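Local coordinates for EVE domain-containing protein (Pseudomonas syringae pv. tomato str. DC3000, PDB 2EVE) that is of unknown function but carries an EVE domain, related to the ASCH and PUA domains, and may therefore bind nucleic acid, at residues 11-15 with 16-20; 36-39 with 40-43; 115-118 with 119-122; 135-138 with 139-143. All coordinates share one frame; numbering follows the deposited sequence.

Interaction 1. Residues 11-15 with 16-20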
loop_
_atom_site.group_PDB
_atom_site.type_symbol
_atom_site.label_atom_id
_atom_site.label_comp_id
_atom_site.label_asym_id
_atom_site.label_seq_id
_atom_site.Cartn_x
_atom_site.Cartn_y
_atom_site.Cartn_z
ATOM N N ASP A 11 3.774 -11.027 7.083
ATOM C CA ASP A 11 4.929 -11.603 7.766
ATOM C C ASP A 11 6.134 -10.685 7.626
ATOM O O ASP A 11 7.086 -10.773 8.401
ATOM C CB ASP A 11 5.281 -12.984 7.209
ATOM C CG ASP A 11 4.337 -14.063 7.690
ATOM O OD1 ASP A 11 3.892 -13.990 8.856
ATOM O OD2 ASP A 11 4.054 -14.995 6.910
ATOM N N GLU A 12 6.091 -9.809 6.625
ATOM C CA GLU A 12 7.175 -8.865 6.389
ATOM C C GLU A 12 6.851 -7.539 7.070
ATOM O O GLU A 12 7.687 -6.966 7.766
ATOM C CB GLU A 12 7.372 -8.646 4.887
ATOM C CG GLU A 12 8.569 -7.767 4.553
ATOM C CD GLU A 12 8.807 -7.637 3.058
ATOM O OE1 GLU A 12 8.208 -8.418 2.288
ATOM O OE2 GLU A 12 9.599 -6.759 2.659
ATOM N N PHE A 13 5.633 -7.054 6.859
ATOM C CA PHE A 13 5.189 -5.804 7.470
ATOM C C PHE A 13 3.667 -5.822 7.490
ATOM O O PHE A 13 3.021 -5.804 6.444
ATOM C CB PHE A 13 5.715 -4.607 6.673
ATOM C CG PHE A 13 5.406 -3.273 7.295
ATOM C CD1 PHE A 13 5.801 -2.985 8.599
ATOM C CD2 PHE A 13 4.727 -2.300 6.569
ATOM C CE1 PHE A 13 5.524 -1.741 9.173
ATOM C CE2 PHE A 13 4.446 -1.056 7.130
ATOM C CZ PHE A 13 4.844 -0.776 8.433
ATOM N N SER A 14 3.104 -5.875 8.693
ATOM C CA SER A 14 1.659 -5.942 8.877
ATOM C C SER A 14 1.082 -4.659 9.454
ATOM O O SER A 14 1.817 -3.771 9.888
ATOM C CB SER A 14 1.317 -7.084 9.830
ATOM O OG SER A 14 1.722 -6.749 11.147
ATOM N N ILE A 15 -0.244 -4.572 9.476
ATOM C CA ILE A 15 -0.896 -3.398 10.031
ATOM C C ILE A 15 -0.586 -3.335 11.529
ATOM O O ILE A 15 -0.555 -2.252 12.114
ATOM C CB ILE A 15 -2.430 -3.433 9.799
ATOM C CG1 ILE A 15 -3.078 -2.166 10.359
ATOM C CG2 ILE A 15 -3.030 -4.679 10.428
ATOM C CD1 ILE A 15 -2.685 -0.894 9.634
ATOM N N SER A 16 -0.349 -4.494 12.144
ATOM C CA SER A 16 -0.016 -4.533 13.569
ATOM C C SER A 16 1.355 -3.901 13.792
ATOM O O SER A 16 1.577 -3.220 14.796
ATOM C CB SER A 16 -0.008 -5.974 14.096
ATOM O OG SER A 16 -1.324 -6.491 14.191
ATOM N N ASP A 17 2.276 -4.134 12.860
ATOM C CA ASP A 17 3.612 -3.555 12.969
ATOM C C ASP A 17 3.505 -2.043 12.861
ATOM O O ASP A 17 4.188 -1.315 13.580
ATOM C CB ASP A 17 4.542 -4.066 11.863
ATOM C CG ASP A 17 4.871 -5.543 12.000
ATOM O OD1 ASP A 17 5.144 -5.997 13.133
ATOM O OD2 ASP A 17 4.878 -6.243 10.968
ATOM N N LEU A 18 2.652 -1.566 11.955
ATOM C CA LEU A 18 2.480 -0.125 11.771
ATOM C C LEU A 18 1.860 0.488 13.019
ATOM O O LEU A 18 2.233 1.583 13.430
ATOM C CB LEU A 18 1.599 0.170 10.549
ATOM C CG LEU A 18 1.299 1.653 10.275
ATOM C CD1 LEU A 18 2.604 2.423 10.092
ATOM C CD2 LEU A 18 0.428 1.787 9.026
ATOM N N GLN A 19 0.910 -0.221 13.621
ATOM C CA GLN A 19 0.269 0.265 14.833
ATOM C C GLN A 19 1.327 0.421 15.924
ATOM O O GLN A 19 1.327 1.403 16.670
ATOM C CB GLN A 19 -0.812 -0.719 15.281
ATOM C CG GLN A 19 -1.532 -0.331 16.560
ATOM C CD GLN A 19 -2.602 -1.339 16.927
ATOM O OE1 GLN A 19 -2.363 -2.546 16.904
ATOM N NE2 GLN A 19 -3.785 -0.848 17.279
ATOM N N ARG A 20 2.233 -0.548 16.001
ATOM C CA ARG A 20 3.303 -0.526 16.996
ATOM C C ARG A 20 4.303 0.599 16.753
ATOM O O ARG A 20 4.624 1.367 17.665
ATOM C CB ARG A 20 4.041 -1.874 17.007
ATOM C CG ARG A 20 5.358 -1.868 17.790
ATOM C CD ARG A 20 5.954 -3.268 17.906
ATOM N NE ARG A 20 6.148 -3.916 16.609
ATOM C CZ ARG A 20 7.160 -3.673 15.780
ATOM N NH1 ARG A 20 8.098 -2.787 16.100
ATOM N NH2 ARG A 20 7.236 -4.322 14.627
#
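Two first torsions bring Ser-14 and Asp-17 together: OG of Ser-14 sits between its own backbone N and carbonyl carbon (chi1 71°), while CG of Asp-17 lies anti to its carbonyl carbon (chi1 -68°) and leans back toward the start of the helix. The pair forms a capping box at the N-terminus of helix 15-21, with Ser-14 as N-cap. In one direction Asp-17 N donates to Ser-14 OG at 3.2 Å; in the other Ser-14 N donates to Asp-17 OD2 at 2.9 Å, nearly straight at 168°, reaching the oxygen on its anti side and somewhat out of the carboxylate plane. Ser-16 N adds only a weak bond to the same hydroxyl oxygen. The box closes over the first helical turn, where Leu-18 N donates to Ser-14 O and Gln-19 N to Ile-15 O.

Phe-13 packs beside the cap, its CD1 3.7 Å from Asp-17 CB and its CZ 4.0 Å from Leu-18 CB, both at an oblique approach to the ring. Ile-15 and Leu-18 turn inward and rest on Phe-49 of strand 46-51, fastening the helix to the sheet. The carboxylate is held at its second oxygen too: Arg-20 NH2, one turn on, makes a salt bridge of 3.1 Å to Asp-17 OD1, which it meets from above the carboxylate plane while OD1 stays close to the guanidinium plane.

Interaction 2. Residues 36-39 with 40-43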
loop_
_atom_site.group_PDB
_atom_site.type_symbol
_atom_site.label_atom_id
_atom_site.label_comp_id
_atom_site.label_asym_id
_atom_site.label_seq_id
_atom_site.Cartn_x
_atom_site.Cartn_y
_atom_site.Cartn_z
ATOM N N ASN A 36 4.797 5.405 -9.776
ATOM C CA ASN A 36 4.259 6.683 -10.209
ATOM C C ASN A 36 3.082 7.122 -9.348
ATOM O O ASN A 36 2.972 8.302 -9.013
ATOM C CB ASN A 36 3.901 6.628 -11.695
ATOM C CG ASN A 36 5.139 6.586 -12.580
ATOM O OD1 ASN A 36 6.235 6.956 -12.147
ATOM N ND2 ASN A 36 4.970 6.155 -13.826
ATOM N N PHE A 37 2.207 6.189 -8.980
ATOM C CA PHE A 37 1.090 6.547 -8.112
ATOM C C PHE A 37 1.647 6.975 -6.754
ATOM O O PHE A 37 1.235 7.988 -6.188
ATOM C CB PHE A 37 0.134 5.366 -7.917
ATOM C CG PHE A 37 -0.882 5.218 -9.014
ATOM C CD1 PHE A 37 -1.688 6.291 -9.380
ATOM C CD2 PHE A 37 -1.049 4.002 -9.664
ATOM C CE1 PHE A 37 -2.650 6.159 -10.384
ATOM C CE2 PHE A 37 -2.011 3.856 -10.672
ATOM C CZ PHE A 37 -2.809 4.936 -11.030
ATOM N N LEU A 38 2.598 6.204 -6.234
ATOM C CA LEU A 38 3.197 6.511 -4.940
ATOM C C LEU A 38 3.765 7.930 -4.914
ATOM O O LEU A 38 3.620 8.646 -3.926
ATOM C CB LEU A 38 4.289 5.481 -4.618
ATOM C CG LEU A 38 5.005 5.580 -3.267
ATOM C CD1 LEU A 38 5.408 4.188 -2.808
ATOM C CD2 LEU A 38 6.217 6.488 -3.378
ATOM N N ARG A 39 4.394 8.338 -6.011
ATOM C CA ARG A 39 4.978 9.672 -6.100
ATOM C C ARG A 39 3.939 10.794 -6.087
ATOM O O ARG A 39 4.275 11.938 -5.790
ATOM C CB ARG A 39 5.840 9.781 -7.360
ATOM C CG ARG A 39 7.154 9.022 -7.266
ATOM C CD ARG A 39 7.907 9.084 -8.581
ATOM N NE ARG A 39 9.284 8.619 -8.437
ATOM C CZ ARG A 39 10.169 8.610 -9.428
ATOM N NH1 ARG A 39 9.822 9.034 -10.641
ATOM N NH2 ARG A 39 11.411 8.198 -9.201
ATOM N N THR A 40 2.686 10.484 -6.412
ATOM C CA THR A 40 1.657 11.519 -6.409
ATOM C C THR A 40 0.907 11.611 -5.081
ATOM O O THR A 40 0.056 12.489 -4.900
ATOM C CB THR A 40 0.627 11.340 -7.560
ATOM O OG1 THR A 40 -0.114 10.121 -7.392
ATOM C CG2 THR A 40 1.341 11.329 -8.907
HETATM N N MSE A 41 1.219 10.714 -4.150
HETATM C CA MSE A 41 0.577 10.743 -2.839
HETATM C C MSE A 41 1.038 11.995 -2.103
HETATM O O MSE A 41 2.186 12.419 -2.243
HETATM C CB MSE A 41 0.944 9.490 -2.042
HETATM C CG MSE A 41 0.391 8.219 -2.654
HETATM SE SE MSE A 41 0.964 6.637 -1.719
HETATM C CE MSE A 41 -0.594 6.325 -0.625
ATOM N N ALA A 42 0.139 12.587 -1.327
ATOM C CA ALA A 42 0.457 13.803 -0.584
ATOM C C ALA A 42 0.306 13.592 0.913
ATOM O O ALA A 42 -0.381 12.670 1.352
ATOM C CB ALA A 42 -0.451 14.933 -1.034
ATOM N N GLU A 43 0.952 14.452 1.696
ATOM C CA GLU A 43 0.873 14.364 3.150
ATOM C C GLU A 43 -0.592 14.477 3.565
ATOM O O GLU A 43 -1.307 15.374 3.111
ATOM C CB GLU A 43 1.671 15.500 3.793
ATOM C CG GLU A 43 3.144 15.513 3.432
ATOM C CD GLU A 43 3.843 16.771 3.904
ATOM O OE1 GLU A 43 3.811 17.048 5.122
ATOM O OE2 GLU A 43 4.421 17.484 3.054
HETATM O O HOH W 1 4.526 10.989 -2.680
#
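Phe-37 O is gripped twice by Thr-40: the hydroxyl OG1 donates to it at 2.8 Å and the backbone N at 2.9 Å. The two donors use the oxygen differently, since OG1 is tilted only 16° from the carbonyl plane whereas N stands well above it, 59° out. The hydroxyl reaches Phe-37 O because OG1 lies between the threonine's own N and carbonyl carbon (chi1 64°), folded back against the last turn of helix 32-40; the amide bond is set by the backbone. The methyl CG2, anti to the carbonyl carbon, also faces the helix, 3.4 Å from Asn-36 O, while the bond from Thr-40 N to that carbonyl is long and weak.

The backbone pattern is that of a helix ending. Thr-40 N to Phe-37 O and Met-41 N to Leu-38 O (3.2 Å) both span three residues, so the final turn is tightened relative to an alpha-helix. One water then bridges the exit, donating to Leu-38 O and to Met-41 O at 2.8 Å each.

Met-41, a selenomethionine, turns its chain inward: SE is 3.9 Å from Leu-38 CA and 4.5 Å from Leu-38 CG. Both side chains also touch Leu-97 of strand 95-110, and Met-41 reaches Trp-4 and Met-6 of strand 3-8. Polar bonds and apolar packing thus act on the same turn: Phe-37 O takes the threonine hydroxyl and amide, Leu-38 O the Met-41 amide and a water, while leucine and selenomethionine anchor it to the sheet.

Interaction 3. Residues 115-118 with 119-122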
loop_
_atom_site.group_PDB
_atom_site.type_symbol
_atom_site.label_atom_id
_atom_site.label_comp_id
_atom_site.label_asym_id
_atom_site.label_seq_id
_atom_site.Cartn_x
_atom_site.Cartn_y
_atom_site.Cartn_z
ATOM N N LYS A 115 -14.519 -8.473 -3.954
ATOM C CA LYS A 115 -14.881 -8.725 -5.347
ATOM C C LYS A 115 -16.392 -8.854 -5.533
ATOM O O LYS A 115 -16.899 -8.752 -6.648
ATOM C CB LYS A 115 -14.186 -9.992 -5.862
ATOM C CG LYS A 115 -12.687 -9.836 -6.070
ATOM C CD LYS A 115 -12.066 -11.118 -6.612
ATOM C CE LYS A 115 -10.577 -10.946 -6.872
ATOM N NZ LYS A 115 -9.950 -12.208 -7.363
ATOM N N GLN A 116 -17.112 -9.072 -4.437
ATOM C CA GLN A 116 -18.562 -9.203 -4.500
ATOM C C GLN A 116 -19.255 -7.842 -4.485
ATOM O O GLN A 116 -20.475 -7.761 -4.628
ATOM C CB GLN A 116 -19.067 -10.042 -3.324
ATOM C CG GLN A 116 -18.611 -11.491 -3.348
ATOM C CD GLN A 116 -19.019 -12.250 -2.100
ATOM O OE1 GLN A 116 -18.868 -13.469 -2.021
ATOM N NE2 GLN A 116 -19.535 -11.528 -1.111
ATOM N N GLN A 117 -18.478 -6.776 -4.317
ATOM C CA GLN A 117 -19.028 -5.425 -4.265
ATOM C C GLN A 117 -19.055 -4.747 -5.633
ATOM O O GLN A 117 -18.010 -4.475 -6.223
ATOM C CB GLN A 117 -18.214 -4.566 -3.294
ATOM C CG GLN A 117 -17.940 -5.229 -1.949
ATOM C CD GLN A 117 -19.202 -5.762 -1.295
ATOM O OE1 GLN A 117 -20.211 -5.062 -1.204
ATOM N NE2 GLN A 117 -19.145 -7.002 -0.825
ATOM N N SER A 118 -20.255 -4.462 -6.129
ATOM C CA SER A 118 -20.398 -3.818 -7.429
ATOM C C SER A 118 -19.749 -2.433 -7.451
ATOM O O SER A 118 -19.224 -2.004 -8.478
ATOM C CB SER A 118 -21.883 -3.707 -7.807
ATOM O OG SER A 118 -22.599 -2.914 -6.875
ATOM N N GLN A 119 -19.777 -1.739 -6.318
ATOM C CA GLN A 119 -19.192 -0.406 -6.229
ATOM C C GLN A 119 -17.674 -0.400 -6.360
ATOM O O GLN A 119 -17.067 0.655 -6.534
ATOM C CB GLN A 119 -19.579 0.263 -4.908
ATOM C CG GLN A 119 -20.955 0.895 -4.911
ATOM C CD GLN A 119 -21.286 1.561 -3.592
ATOM O OE1 GLN A 119 -21.521 0.891 -2.585
ATOM N NE2 GLN A 119 -21.294 2.889 -3.587
ATOM N N LEU A 120 -17.061 -1.575 -6.277
ATOM C CA LEU A 120 -15.609 -1.667 -6.384
ATOM C C LEU A 120 -15.157 -2.319 -7.687
ATOM O O LEU A 120 -13.988 -2.661 -7.835
ATOM C CB LEU A 120 -15.043 -2.460 -5.201
ATOM C CG LEU A 120 -15.377 -1.966 -3.789
ATOM C CD1 LEU A 120 -14.738 -2.892 -2.761
ATOM C CD2 LEU A 120 -14.879 -0.541 -3.604
ATOM N N GLU A 121 -16.071 -2.485 -8.635
ATOM C CA GLU A 121 -15.719 -3.122 -9.901
ATOM C C GLU A 121 -14.602 -2.415 -10.665
ATOM O O GLU A 121 -13.886 -3.045 -11.444
ATOM C CB GLU A 121 -16.955 -3.243 -10.795
ATOM C CG GLU A 121 -18.016 -4.183 -10.251
ATOM C CD GLU A 121 -19.192 -4.335 -11.195
ATOM O OE1 GLU A 121 -19.816 -3.308 -11.537
ATOM O OE2 GLU A 121 -19.492 -5.479 -11.594
ATOM N N GLN A 122 -14.449 -1.113 -10.437
ATOM C CA GLN A 122 -13.417 -0.334 -11.119
ATOM C C GLN A 122 -12.108 -0.251 -10.340
ATOM O O GLN A 122 -11.164 0.408 -10.772
ATOM C CB GLN A 122 -13.927 1.081 -11.403
ATOM C CG GLN A 122 -15.062 1.137 -12.409
ATOM C CD GLN A 122 -14.658 0.598 -13.767
ATOM O OE1 GLN A 122 -13.730 1.106 -14.398
ATOM N NE2 GLN A 122 -15.354 -0.437 -14.225
#
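The chain makes a short 3-10 turn at Ser-118 and Gln-119, fixed by two successive three-residue bonds: Leu-120 N donates to Gln-117 O at 3.1 Å, and Glu-121 N to Ser-118 O at 3.2 Å, the straighter of the two (163° at the hydrogen). In each the donor stands well above the carbonyl plane, by about 60°, a consequence of the tight winding.

Among the side chains, Gln-117 and Leu-120 lie alongside each other and point the same way. The aliphatic part of the glutamine does the touching: its CB is 3.9 Å from Leu-120 CG, and its CG is 4.0 Å from Leu-120 CD1. A bend at chi2 (-52°) in Gln-117 turns the amide away from the leucine, and NE2 donates instead to the carbonyl of Tyr-113 in the preceding helix 111-115. The glutamine is thus apolar toward the turn and polar toward the helix behind it.

Glu-121 folds over the other carbonyl. Its first torsion, with CG anti to its own carbonyl carbon, turns CG back over Ser-118 O, a close carbon-to-oxygen approach of 3.1 Å between these two. Leu-120 is the buried member of the group; it rests on Gln-141 and Ile-145 of helix 139-149, and Gln-117 and Gln-119 meet Leu-148 and Ala-144 of the same helix. This is plain surface packing: a single 3-10 turn within the connection from helix 111-115 to strand 134-137, pinned against the C-terminal helix by one leucine and the flanking glutamines.

Interaction 4. Residues 135-138 with 139-143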
loop_
_atom_site.group_PDB
_atom_site.type_symbol
_atom_site.label_atom_id
_atom_site.label_comp_id
_atom_site.label_asym_id
_atom_site.label_seq_id
_atom_site.Cartn_x
_atom_site.Cartn_y
_atom_site.Cartn_z
HETATM N N MSE A 135 -2.325 1.738 -5.652
HETATM C CA MSE A 135 -3.388 2.219 -6.524
HETATM C C MSE A 135 -4.253 3.294 -5.898
HETATM O O MSE A 135 -4.349 3.403 -4.675
HETATM C CB MSE A 135 -4.305 1.053 -6.873
HETATM C CG MSE A 135 -5.035 0.517 -5.638
HETATM SE SE MSE A 135 -5.972 -1.145 -5.913
HETATM C CE MSE A 135 -4.408 -2.265 -6.043
ATOM N N PRO A 136 -4.907 4.103 -6.739
ATOM C CA PRO A 136 -5.779 5.154 -6.223
ATOM C C PRO A 136 -7.106 4.506 -5.820
ATOM O O PRO A 136 -7.443 3.418 -6.291
ATOM C CB PRO A 136 -5.934 6.094 -7.420
ATOM C CG PRO A 136 -5.886 5.154 -8.578
ATOM C CD PRO A 136 -4.767 4.201 -8.205
ATOM N N VAL A 137 -7.833 5.166 -4.930
ATOM C CA VAL A 137 -9.135 4.696 -4.473
ATOM C C VAL A 137 -10.027 5.933 -4.524
ATOM O O VAL A 137 -9.676 6.968 -3.959
ATOM C CB VAL A 137 -9.072 4.156 -3.014
ATOM C CG1 VAL A 137 -10.477 3.866 -2.498
ATOM C CG2 VAL A 137 -8.229 2.885 -2.961
ATOM N N THR A 138 -11.160 5.843 -5.218
ATOM C CA THR A 138 -12.059 6.989 -5.321
ATOM C C THR A 138 -12.776 7.214 -3.999
ATOM O O THR A 138 -12.802 6.333 -3.140
ATOM C CB THR A 138 -13.129 6.783 -6.411
ATOM O OG1 THR A 138 -14.018 5.734 -6.013
ATOM C CG2 THR A 138 -12.480 6.429 -7.739
ATOM N N ALA A 139 -13.352 8.399 -3.835
ATOM C CA ALA A 139 -14.076 8.718 -2.613
ATOM C C ALA A 139 -15.238 7.749 -2.436
ATOM O O ALA A 139 -15.560 7.349 -1.318
ATOM C CB ALA A 139 -14.591 10.154 -2.665
ATOM N N GLU A 140 -15.864 7.365 -3.548
ATOM C CA GLU A 140 -16.993 6.443 -3.505
ATOM C C GLU A 140 -16.548 5.050 -3.080
ATOM O O GLU A 140 -17.220 4.392 -2.284
ATOM C CB GLU A 140 -17.683 6.355 -4.870
ATOM C CG GLU A 140 -17.937 7.696 -5.537
ATOM C CD GLU A 140 -16.791 8.117 -6.442
ATOM O OE1 GLU A 140 -16.699 7.596 -7.578
ATOM O OE2 GLU A 140 -15.976 8.960 -6.014
ATOM N N GLN A 141 -15.417 4.597 -3.611
ATOM C CA GLN A 141 -14.915 3.275 -3.261
ATOM C C GLN A 141 -14.488 3.256 -1.801
ATOM O O GLN A 141 -14.724 2.280 -1.092
ATOM C CB GLN A 141 -13.742 2.895 -4.167
ATOM C CG GLN A 141 -14.114 2.820 -5.638
ATOM C CD GLN A 141 -12.905 2.667 -6.540
ATOM O OE1 GLN A 141 -11.828 3.190 -6.246
ATOM N NE2 GLN A 141 -13.082 1.967 -7.660
ATOM N N TRP A 142 -13.862 4.340 -1.356
ATOM C CA TRP A 142 -13.409 4.445 0.023
ATOM C C TRP A 142 -14.595 4.348 0.983
ATOM O O TRP A 142 -14.566 3.577 1.941
ATOM C CB TRP A 142 -12.661 5.767 0.228
ATOM C CG TRP A 142 -12.027 5.910 1.587
ATOM C CD1 TRP A 142 -12.604 6.424 2.715
ATOM C CD2 TRP A 142 -10.705 5.502 1.965
ATOM N NE1 TRP A 142 -11.724 6.357 3.771
ATOM C CE2 TRP A 142 -10.551 5.795 3.338
ATOM C CE3 TRP A 142 -9.636 4.912 1.276
ATOM C CZ2 TRP A 142 -9.369 5.521 4.035
ATOM C CZ3 TRP A 142 -8.459 4.637 1.970
ATOM C CH2 TRP A 142 -8.338 4.944 3.339
ATOM N N ALA A 143 -15.638 5.127 0.717
ATOM C CA ALA A 143 -16.827 5.114 1.561
ATOM C C ALA A 143 -17.478 3.736 1.557
ATOM O O ALA A 143 -17.962 3.265 2.586
ATOM C CB ALA A 143 -17.822 6.164 1.078
HETATM O O HOH W 2 -9.702 3.553 -7.976
HETATM O O HOH W 3 -15.869 5.054 -7.825
#
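Thr-138 and Gln-141 hold each other by two reciprocal hydrogen bonds, a capping box at the N-terminus of helix 139-149 with Thr-138 as N-cap. Gln-141 N donates to Thr-138 OG1 at 3.0 Å, and Thr-138 N donates to Gln-141 OE1 at 2.9 Å, almost straight at 170°. The glutamine supplies the acceptor by its amide oxygen, with the donor tilted from the amide carbonyl plane. Its CG, anti to its own carbonyl carbon (chi1 -61°), brings the chain back across the threonine toward the strand. The first helical bond follows directly, from Trp-142 N to Thr-138 O at 2.9 Å.

Two waters extend the polar network. One donates to Pro-136 O and to Gln-141 OE1, so the amide oxygen receives both this water and the backbone NH of Thr-138. The other links Thr-138 OG1 to Glu-140 OE1, at 2.7 Å from each.

The apolar part rests on Val-137. Its CG1 is 3.8 Å from Gln-141 CB and 4.0 Å from Trp-142 CB, and it meets the indole near the ring plane, at the edge by CE3.

The short axes of strand and helix lie at 79°, so the chain turns sharply as it leaves the sheet. Strand 134-137 is the outermost strand on its side, bonded to strand 3-8 through Met-135 with Leu-5 and Val-137 with Tyr-3. Trp-142 carries the helix onto the sheet by stacking with Tyr-3 and Phe-48, while Gln-141 touches Leu-120 and Leu-123 of the loop that leads into strand 134-137.

Overall arrangement
All four are local contacts at ends of helices or within a turn. Interactions 1 and 4 begin helices with capping boxes, one closed by a carboxylate and the other by an amide; interaction 2 ends a helix through a threonine hydroxyl and water; interaction 3 is a 3-10 turn held by backbone bonds. Interaction 3 is the surface contact, whereas the others are partly buried. Interactions 3 and 4 share helix 139-149, meeting where Leu-120 CD2 lies 3.7 Å from Gln-141 CB, and interactions 2 and 4 touch through Phe-37 and Pro-136. Interaction 1 stands apart, its centre about 21 Å from that of interaction 2, on the opposite side of the chain's centre.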